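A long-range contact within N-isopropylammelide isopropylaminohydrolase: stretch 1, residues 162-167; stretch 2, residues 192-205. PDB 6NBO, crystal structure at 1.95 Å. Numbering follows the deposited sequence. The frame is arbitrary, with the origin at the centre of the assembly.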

ATOM      1  N   SER A 162      11.462  -7.713  14.381  1.00 25.25           N
ATOM      2  CA  SER A 162      12.735  -7.808  15.080  1.00 29.74           C
ATOM      3  C   SER A 162      13.609  -8.950  14.577  1.00 29.25           C
ATOM      4  O   SER A 162      14.597  -9.284  15.237  1.00 33.24           O
ATOM      5  CB  SER A 162      12.496  -7.956  16.582  1.00 34.16           C
ATOM      6  OG  SER A 162      11.741  -9.123  16.840  1.00 40.70           O
ATOM      7  N   GLY A 163      13.272  -9.552  13.441  1.00 28.31           N
ATOM      8  CA  GLY A 163      14.100 -10.565  12.816  1.00 27.10           C
ATOM      9  C   GLY A 163      13.559 -11.974  13.033  1.00 30.21           C
ATOM     10  O   GLY A 163      12.699 -12.228  13.875  1.00 27.98           O
ATOM     11  N   VAL A 164      14.097 -12.911  12.251  1.00 25.08           N
ATOM     12  CA  VAL A 164      13.687 -14.316  12.278  1.00 26.56           C
ATOM     13  C   VAL A 164      14.771 -15.216  12.871  1.00 27.61           C
ATOM     14  O   VAL A 164      14.511 -15.997  13.790  1.00 27.00           O
ATOM     15  CB  VAL A 164      13.302 -14.802  10.864  1.00 27.80           C
ATOM     16  CG1 VAL A 164      12.805 -16.256  10.916  1.00 26.43           C
ATOM     17  CG2 VAL A 164      12.276 -13.888  10.254  1.00 33.72           C
ATOM     18  N   LEU A 165      15.992 -15.144  12.327  1.00 22.39           N
ATOM     19  CA  LEU A 165      16.986 -16.184  12.590  1.00 25.93           C
ATOM     20  C   LEU A 165      17.410 -16.226  14.051  1.00 29.81           C
ATOM     21  O   LEU A 165      17.642 -17.307  14.605  1.00 30.82           O
ATOM     22  CB  LEU A 165      18.216 -15.978  11.701  1.00 25.24           C
ATOM     23  CG  LEU A 165      18.010 -16.145  10.201  1.00 26.10           C
ATOM     24  CD1 LEU A 165      19.382 -16.068   9.493  1.00 26.34           C
ATOM     25  CD2 LEU A 165      17.331 -17.471   9.928  1.00 28.22           C
ATOM     26  N   LYS A 166      17.564 -15.068  14.679  1.00 30.03           N
ATOM     27  CA  LYS A 166      18.113 -15.011  16.025  1.00 33.66           C
ATOM     28  C   LYS A 166      17.051 -15.113  17.106  1.00 31.37           C
ATOM     29  O   LYS A 166      17.377 -15.003  18.287  1.00 30.49           O
ATOM     30  CB  LYS A 166      18.904 -13.719  16.215  1.00 40.53           C
ATOM     31  CG  LYS A 166      20.099 -13.598  15.281  1.00 45.43           C
ATOM     32  CD  LYS A 166      20.916 -12.356  15.585  1.00 53.19           C
ATOM     33  CE  LYS A 166      20.737 -11.303  14.511  1.00 50.82           C
ATOM     34  NZ  LYS A 166      22.061 -10.861  13.968  1.00 61.24           N
ATOM     35  N   ARG A 167      15.794 -15.311  16.743  1.00 28.72           N
ATOM     36  CA  ARG A 167      14.710 -15.347  17.722  1.00 30.24           C
ATOM     37  C   ARG A 167      14.012 -16.693  17.603  1.00 27.45           C
ATOM     38  O   ARG A 167      13.137 -16.868  16.736  1.00 28.11           O
ATOM     39  CB  ARG A 167      13.747 -14.177  17.508  1.00 25.97           C
ATOM     40  CG  ARG A 167      14.422 -12.833  17.799  1.00 27.88           C
ATOM     41  CD  ARG A 167      13.487 -11.640  17.661  1.00 28.20           C
ATOM     42  NE  ARG A 167      12.325 -11.767  18.534  1.00 30.62           N
ATOM     43  CZ  ARG A 167      12.210 -11.198  19.729  1.00 36.44           C
ATOM     44  NH1 ARG A 167      13.189 -10.431  20.206  1.00 34.47           N
ATOM     45  NH2 ARG A 167      11.109 -11.400  20.452  1.00 30.86           N
ATOM     46  N   ALA A 192      21.912  -6.861   7.513  1.00 25.37           N
ATOM     47  CA  ALA A 192      22.056  -5.956   8.654  1.00 28.63           C
ATOM     48  C   ALA A 192      21.288  -6.450   9.873  1.00 28.99           C
ATOM     49  O   ALA A 192      21.732  -6.262  11.013  1.00 27.26           O
ATOM     50  CB  ALA A 192      21.586  -4.551   8.272  1.00 31.59           C
ATOM     51  N   ILE A 193      20.126  -7.050   9.669  1.00 24.92           N
ATOM     52  CA  ILE A 193      19.307  -7.537  10.776  1.00 28.26           C
ATOM     53  C   ILE A 193      19.529  -9.024  11.020  1.00 27.87           C
ATOM     54  O   ILE A 193      19.826  -9.437  12.137  1.00 27.59           O
ATOM     55  CB  ILE A 193      17.818  -7.217  10.522  1.00 29.37           C
ATOM     56  CG1 ILE A 193      17.580  -5.704  10.593  1.00 29.50           C
ATOM     57  CG2 ILE A 193      16.927  -7.957  11.536  1.00 32.21           C
ATOM     58  CD1 ILE A 193      17.723  -5.125  11.983  1.00 32.74           C
ATOM     59  N   GLU A 194      19.429  -9.848   9.976  1.00 24.65           N
ATOM     60  CA  GLU A 194      19.490 -11.294  10.193  1.00 27.07           C
ATOM     61  C   GLU A 194      20.909 -11.817  10.411  1.00 30.32           C
ATOM     62  O   GLU A 194      21.071 -12.863  11.046  1.00 27.61           O
ATOM     63  CB  GLU A 194      18.839 -12.031   9.024  1.00 24.30           C
ATOM     64  CG  GLU A 194      17.352 -11.658   8.819  1.00 22.55           C
ATOM     65  CD  GLU A 194      16.447 -12.202   9.923  1.00 34.40           C
ATOM     66  OE1 GLU A 194      16.927 -12.961  10.789  1.00 31.03           O
ATOM     67  OE2 GLU A 194      15.247 -11.865   9.919  1.00 29.81           O
ATOM     68  N   GLY A 195      21.932 -11.134   9.884  1.00 26.80           N
ATOM     69  CA  GLY A 195      23.323 -11.513  10.079  1.00 29.00           C
ATOM     70  C   GLY A 195      23.817 -12.647   9.200  1.00 31.83           C
ATOM     71  O   GLY A 195      25.032 -12.803   9.028  1.00 33.61           O
ATOM     72  N   ASP A 196      22.918 -13.441   8.635  1.00 30.00           N
ATOM     73  CA  ASP A 196      23.289 -14.562   7.774  1.00 26.36           C
ATOM     74  C   ASP A 196      22.333 -14.463   6.603  1.00 27.59           C
ATOM     75  O   ASP A 196      21.218 -15.003   6.644  1.00 26.01           O
ATOM     76  CB  ASP A 196      23.168 -15.892   8.518  1.00 28.53           C
ATOM     77  CG  ASP A 196      23.614 -17.076   7.701  1.00 28.95           C
ATOM     78  OD1 ASP A 196      23.667 -16.973   6.463  1.00 26.69           O
ATOM     79  OD2 ASP A 196      23.881 -18.130   8.310  1.00 31.32           O
ATOM     80  N   PRO A 197      22.720 -13.732   5.548  1.00 24.85           N
ATOM     81  CA  PRO A 197      21.737 -13.376   4.515  1.00 24.26           C
ATOM     82  C   PRO A 197      21.254 -14.567   3.711  1.00 29.38           C
ATOM     83  O   PRO A 197      20.077 -14.622   3.338  1.00 26.04           O
ATOM     84  CB  PRO A 197      22.502 -12.366   3.646  1.00 28.61           C
ATOM     85  CG  PRO A 197      23.955 -12.706   3.862  1.00 25.76           C
ATOM     86  CD  PRO A 197      24.021 -13.080   5.318  1.00 27.27           C
ATOM     87  N   VAL A 198      22.130 -15.527   3.445  1.00 24.86           N
ATOM     88  CA  VAL A 198      21.727 -16.698   2.676  1.00 29.24           C
ATOM     89  C   VAL A 198      20.738 -17.531   3.477  1.00 27.56           C
ATOM     90  O   VAL A 198      19.693 -17.946   2.965  1.00 27.11           O
ATOM     91  CB  VAL A 198      22.964 -17.504   2.253  1.00 28.89           C
ATOM     92  CG1 VAL A 198      22.570 -18.887   1.732  1.00 30.96           C
ATOM     93  CG2 VAL A 198      23.749 -16.725   1.189  1.00 31.85           C
ATOM     94  N   LYS A 199      21.040 -17.768   4.752  1.00 27.47           N
ATOM     95  CA  LYS A 199      20.116 -18.526   5.585  1.00 31.06           C
ATOM     96  C   LYS A 199      18.791 -17.792   5.734  1.00 31.52           C
ATOM     97  O   LYS A 199      17.721 -18.405   5.655  1.00 26.68           O
ATOM     98  CB  LYS A 199      20.737 -18.798   6.952  1.00 29.49           C
ATOM     99  CG  LYS A 199      19.879 -19.706   7.823  1.00 32.60           C
ATOM    100  CD  LYS A 199      20.603 -20.099   9.100  1.00 48.02           C
ATOM    101  CE  LYS A 199      19.666 -20.848  10.050  1.00 57.19           C
ATOM    102  NZ  LYS A 199      20.240 -20.962  11.422  1.00 58.72           N
ATOM    103  N   ALA A 200      18.838 -16.471   5.913  1.00 25.81           N
ATOM    104  CA  ALA A 200      17.602 -15.711   6.076  1.00 29.36           C
ATOM    105  C   ALA A 200      16.730 -15.799   4.825  1.00 29.60           C
ATOM    106  O   ALA A 200      15.525 -16.061   4.911  1.00 24.33           O
ATOM    107  CB  ALA A 200      17.922 -14.254   6.417  1.00 27.55           C
ATOM    108  N   VAL A 201      17.321 -15.603   3.649  1.00 25.68           N
ATOM    109  CA  VAL A 201      16.524 -15.653   2.430  1.00 27.28           C
ATOM    110  C   VAL A 201      15.962 -17.055   2.215  1.00 30.11           C
ATOM    111  O   VAL A 201      14.804 -17.219   1.811  1.00 29.37           O
ATOM    112  CB  VAL A 201      17.365 -15.172   1.234  1.00 31.19           C
ATOM    113  CG1 VAL A 201      16.680 -15.500  -0.071  1.00 39.26           C
ATOM    114  CG2 VAL A 201      17.615 -13.671   1.352  1.00 26.77           C
ATOM    115  N   ASP A 202      16.762 -18.083   2.481  1.00 30.35           N
ATOM    116  CA  ASP A 202      16.280 -19.446   2.293  1.00 30.68           C
ATOM    117  C   ASP A 202      15.161 -19.779   3.282  1.00 30.21           C
ATOM    118  O   ASP A 202      14.177 -20.430   2.914  1.00 28.81           O
ATOM    119  CB  ASP A 202      17.438 -20.431   2.428  1.00 28.34           C
ATOM    120  CG  ASP A 202      18.418 -20.378   1.244  1.00 41.92           C
ATOM    121  OD1 ASP A 202      18.127 -19.735   0.208  1.00 43.58           O
ATOM    122  OD2 ASP A 202      19.494 -20.986   1.364  1.00 41.79           O
ATOM    123  N   VAL A 203      15.274 -19.330   4.533  1.00 26.08           N
ATOM    124  CA  VAL A 203      14.222 -19.620   5.513  1.00 29.72           C
ATOM    125  C   VAL A 203      12.909 -18.959   5.099  1.00 27.12           C
ATOM    126  O   VAL A 203      11.849 -19.597   5.069  1.00 27.10           O
ATOM    127  CB  VAL A 203      14.657 -19.183   6.924  1.00 24.99           C
ATOM    128  CG1 VAL A 203      13.451 -19.110   7.865  1.00 30.25           C
ATOM    129  CG2 VAL A 203      15.709 -20.150   7.492  1.00 30.55           C
ATOM    130  N   LEU A 204      12.963 -17.674   4.758  1.00 25.08           N
ATOM    131  CA  LEU A 204      11.751 -16.951   4.388  1.00 24.16           C
ATOM    132  C   LEU A 204      11.121 -17.522   3.118  1.00 27.81           C
ATOM    133  O   LEU A 204       9.907 -17.751   3.066  1.00 24.21           O
ATOM    134  CB  LEU A 204      12.076 -15.472   4.206  1.00 23.95           C
ATOM    135  CG  LEU A 204      12.379 -14.685   5.477  1.00 30.32           C
ATOM    136  CD1 LEU A 204      12.869 -13.286   5.105  1.00 28.99           C
ATOM    137  CD2 LEU A 204      11.132 -14.622   6.360  1.00 27.26           C
ATOM    138  N   PHE A 205      11.919 -17.737   2.066  1.00 24.73           N
ATOM    139  CA  PHE A 205      11.325 -18.289   0.849  1.00 25.09           C
ATOM    140  C   PHE A 205      10.786 -19.696   1.081  1.00 29.76           C
ATOM    141  O   PHE A 205       9.787 -20.086   0.464  1.00 30.98           O
ATOM    142  CB  PHE A 205      12.328 -18.271  -0.314  1.00 22.65           C
ATOM    143  CG  PHE A 205      12.336 -16.967  -1.065  1.00 30.01           C
ATOM    144  CD1 PHE A 205      13.049 -15.879  -0.583  1.00 31.75           C
ATOM    145  CD2 PHE A 205      11.581 -16.811  -2.223  1.00 29.01           C
ATOM    146  CE1 PHE A 205      13.036 -14.659  -1.261  1.00 33.70           C
ATOM    147  CE2 PHE A 205      11.569 -15.609  -2.908  1.00 30.47           C
ATOM    148  CZ  PHE A 205      12.294 -14.525  -2.427  1.00 30.04           C
TER
HETATM  149  O   HOH W   1      17.580 -19.524  13.101  1.00 42.64           O
HETATM  150  O   HOH W   2      17.456 -12.378  13.527  1.00 30.24           O

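The direct hydrogen bonds between the stretches all end on the carboxylate of E194, which is the hub of the polar contacts: its side chain leaves the backbone sideways, but with chi1 and chi2 both m its end reaches the start of the turn that runs from V164 to R167. V164 N donates to E194 OE2 (2.8 Å, 147° at the hydrogen), and L165 N donates to E194 OE1 (2.8 Å, 170°), so two successive backbone amides are met by the two oxygens of one buried carboxylate. V164 N also makes a weak bond to E194 OE1 at 3.2 Å. The type I turn is closed by R167 N donating to V164 O at 3.3 Å; this bond uses neither V164 N nor L165 N, and both of those donate to E194. The amide of K166 is served through water: water 2 accepts from K166 N (2.9 Å) and donates to E194 OE1 (2.8 Å), extending the reach of the same carboxylate by one residue. Water 1 donates to L165 O (2.7 Å) and accepts a weak bond from K199 NZ (3.5 Å), a second bridge between the stretches.

L165 is the residue of stretch 1 most covered by stretch 2, and its two methyls meet different parts of the helix. L165 CD1 lies 3.9 Å from A200 CB and 4.0 Å from K199 CB, in the first turn; L165 CD2 lies 4.0 Å from V203 CG2, about one turn further on. V164 continues the packing, with V164 CG1 4.2 Å from V203 CG1 and V164 CG2 4.1 Å from L204 CD2. V203 thus touches both residues.

D196 precedes the helix as its N-cap, D196 OD1 accepting from K199 N at 3.2 Å, while D196 O accepts from A200 N at 2.9 Å. L165 CD1 comes within 3.6 Å of that same D196 O, so the leucine packs directly against the first helical turn. Another close approach is that of K166, which points sideways from its CA, but its end comes nearer, bringing K166 CE to 3.2 Å from I193 O and K166 NZ to 3.7 Å from E194 O.

Backbone fit limits what can sit at two glycines. At G163, G163 CA is 3.4 Å from E194 OE2; a CB there would lie 3.4 Å from I193 CG2, a tight fit, and phi/psi of 103/166° would jam it against the preceding carbonyl. G195 has a positive phi of 80°, which favours glycine, and a CB on it would sit 3.0 Å from K166 NZ.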